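Local coordinates for protein peptide amidase (Stenotrophomonas maltophilia, PDB 1M22) that probably hydrolyses amide bonds as an amidase of the amidase signature family, using a serine nucleophile, at residues A178-G183 with V231-A236. Residues are numbered along the deposited sequence; the frame is centred on the assembly and turned at random.
Sequences ASVAIG and VADAAA
In the mixed central sheet of the amidase signature fold, helix 231-241 packs against one face, and here its first turns meet Ser179 and Val180, where the chain enters strand 180-185, through Asp233. Strand 223-228, which precedes this helix in the chain, is the antiparallel sheet neighbour of 180-185, and its Ala228 touches the side chains of both Val180 and Asp233. The closest direct contact is apolar: Val180 CG1 lies 3.9 Å from Asp233 CB, the two side chains crossing at a slant. Val180 holds CG1 anti to its carbonyl carbon (chi1 -65°), which turns that methyl to the helix. Val13 of helix 13-21 also touches this valine.

Beyond this methyl-methylene contact the two segments are joined by water. Ser179 O and Asp233 OD2, 4.3 Å apart, are both acceptors and need a donor between them; one water supplies it, donating to each at 2.7 Å. The carboxylate itself is divided between partners: OD1 accepts a hydrogen bond from the backbone N of Val13, while OD2 faces the waters. One buried aspartate thus joins the helix directly to Val13 of helix 13-21 and, through water, to Ser179. Ser179 takes part through its backbone O and through its OG, which a chi1 of 169° places anti to the backbone N and turns to a second water. That water lies 2.7 Å from Ser179 OG, and its bond to Asp233 OD2, at 3.0 Å, is the longer and less certain of the two.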
ATOM      1  N   ALA A 178      -8.349  -6.077  10.969  1.00  6.67           N
ATOM      2  CA  ALA A 178      -7.015  -6.270  11.528  1.00  6.77           C
ATOM      3  C   ALA A 178      -6.554  -4.922  12.062  1.00  6.37           C
ATOM      4  O   ALA A 178      -7.182  -3.901  11.796  1.00  6.85           O
ATOM      5  CB  ALA A 178      -6.048  -6.770  10.461  1.00  8.87           C
ATOM      6  N   SER A 179      -5.466  -4.918  12.822  1.00  6.63           N
ATOM      7  CA  SER A 179      -4.940  -3.671  13.366  1.00  7.41           C
ATOM      8  C   SER A 179      -4.347  -2.826  12.248  1.00  7.11           C
ATOM      9  O   SER A 179      -4.670  -1.646  12.115  1.00  7.20           O
ATOM     10  CB  SER A 179      -3.864  -3.962  14.411  1.00  7.99           C
ATOM     11  OG  SER A 179      -3.175  -2.779  14.771  1.00 10.67           O
ATOM     12  N   VAL A 180      -3.481  -3.448  11.453  1.00  6.15           N
ATOM     13  CA  VAL A 180      -2.812  -2.790  10.336  1.00  5.84           C
ATOM     14  C   VAL A 180      -2.602  -3.809   9.219  1.00  5.39           C
ATOM     15  O   VAL A 180      -2.866  -5.001   9.396  1.00  6.20           O
ATOM     16  CB  VAL A 180      -1.432  -2.235  10.763  1.00  6.57           C
ATOM     17  CG1 VAL A 180      -1.608  -1.131  11.795  1.00  8.58           C
ATOM     18  CG2 VAL A 180      -0.573  -3.357  11.336  1.00  8.63           C
ATOM     19  N   ALA A 181      -2.120  -3.343   8.074  1.00  5.97           N
ATOM     20  CA  ALA A 181      -1.870  -4.225   6.941  1.00  6.17           C
ATOM     21  C   ALA A 181      -0.702  -3.726   6.105  1.00  6.08           C
ATOM     22  O   ALA A 181      -0.272  -2.577   6.231  1.00  7.04           O
ATOM     23  CB  ALA A 181      -3.119  -4.337   6.067  1.00  6.39           C
ATOM     24  N   ILE A 182      -0.185  -4.610   5.259  1.00  5.55           N
ATOM     25  CA  ILE A 182       0.914  -4.271   4.368  1.00  6.07           C
ATOM     26  C   ILE A 182       0.414  -4.377   2.933  1.00  6.31           C
ATOM     27  O   ILE A 182      -0.263  -5.348   2.565  1.00  6.84           O
ATOM     28  CB  ILE A 182       2.115  -5.244   4.507  1.00  6.03           C
ATOM     29  CG1 ILE A 182       2.575  -5.337   5.964  1.00  8.29           C
ATOM     30  CG2 ILE A 182       3.264  -4.770   3.621  1.00  6.49           C
ATOM     31  CD1 ILE A 182       3.071  -4.033   6.543  1.00  8.39           C
ATOM     32  N   GLY A 183       0.732  -3.368   2.133  1.00  5.67           N
ATOM     33  CA  GLY A 183       0.364  -3.389   0.730  1.00  5.80           C
ATOM     34  C   GLY A 183       1.636  -3.182  -0.070  1.00  5.45           C
ATOM     35  O   GLY A 183       2.727  -3.142   0.500  1.00  6.09           O
ATOM     36  N   VAL A 231      -1.989   7.764  11.043  1.00  5.86           N
ATOM     37  CA  VAL A 231      -0.593   7.997  10.707  1.00  6.18           C
ATOM     38  C   VAL A 231       0.318   7.354  11.752  1.00  5.50           C
ATOM     39  O   VAL A 231       1.363   6.809  11.407  1.00  6.42           O
ATOM     40  CB  VAL A 231      -0.300   9.513  10.601  1.00  6.51           C
ATOM     41  CG1 VAL A 231       1.192   9.747  10.368  1.00  7.25           C
ATOM     42  CG2 VAL A 231      -1.116  10.120   9.461  1.00  7.77           C
ATOM     43  N   ALA A 232      -0.078   7.405  13.022  1.00  5.87           N
ATOM     44  CA  ALA A 232       0.730   6.805  14.080  1.00  6.11           C
ATOM     45  C   ALA A 232       0.896   5.302  13.853  1.00  6.86           C
ATOM     46  O   ALA A 232       1.979   4.752  14.044  1.00  6.95           O
ATOM     47  CB  ALA A 232       0.084   7.063  15.437  1.00  8.00           C
ATOM     48  N   ASP A 233      -0.183   4.634  13.449  1.00  6.01           N
ATOM     49  CA  ASP A 233      -0.124   3.199  13.187  1.00  6.73           C
ATOM     50  C   ASP A 233       0.791   2.917  11.994  1.00  6.07           C
ATOM     51  O   ASP A 233       1.580   1.971  12.012  1.00  6.62           O
ATOM     52  CB  ASP A 233      -1.526   2.646  12.897  1.00  8.03           C
ATOM     53  CG  ASP A 233      -2.379   2.516  14.146  1.00 10.87           C
ATOM     54  OD1 ASP A 233      -1.928   2.934  15.236  1.00 11.02           O
ATOM     55  OD2 ASP A 233      -3.508   1.988  14.033  1.00 11.26           O
ATOM     56  N   ALA A 234       0.684   3.736  10.951  1.00  5.93           N
ATOM     57  CA  ALA A 234       1.526   3.550   9.775  1.00  6.26           C
ATOM     58  C   ALA A 234       2.998   3.725  10.141  1.00  6.18           C
ATOM     59  O   ALA A 234       3.859   2.989   9.650  1.00  6.47           O
ATOM     60  CB  ALA A 234       1.138   4.542   8.689  1.00  7.23           C
ATOM     61  N   ALA A 235       3.283   4.700  11.002  1.00  6.28           N
ATOM     62  CA  ALA A 235       4.651   4.971  11.433  1.00  6.39           C
ATOM     63  C   ALA A 235       5.215   3.799  12.229  1.00  6.33           C
ATOM     64  O   ALA A 235       6.391   3.459  12.095  1.00  6.85           O
ATOM     65  CB  ALA A 235       4.700   6.253  12.267  1.00  7.36           C
ATOM     66  N   ALA A 236       4.378   3.177  13.053  1.00  6.71           N
ATOM     67  CA  ALA A 236       4.815   2.033  13.845  1.00  6.99           C
ATOM     68  C   ALA A 236       5.195   0.878  12.923  1.00  6.74           C
ATOM     69  O   ALA A 236       6.209   0.212  13.125  1.00  7.38           O
ATOM     70  CB  ALA A 236       3.708   1.601  14.797  1.00  7.94           C
TER
HETATM   71  O   HOH W   1      -4.684   1.068  11.787  1.00  8.05           O
HETATM   72  O   HOH W   2      -4.562  -0.507  15.299  1.00 10.94           O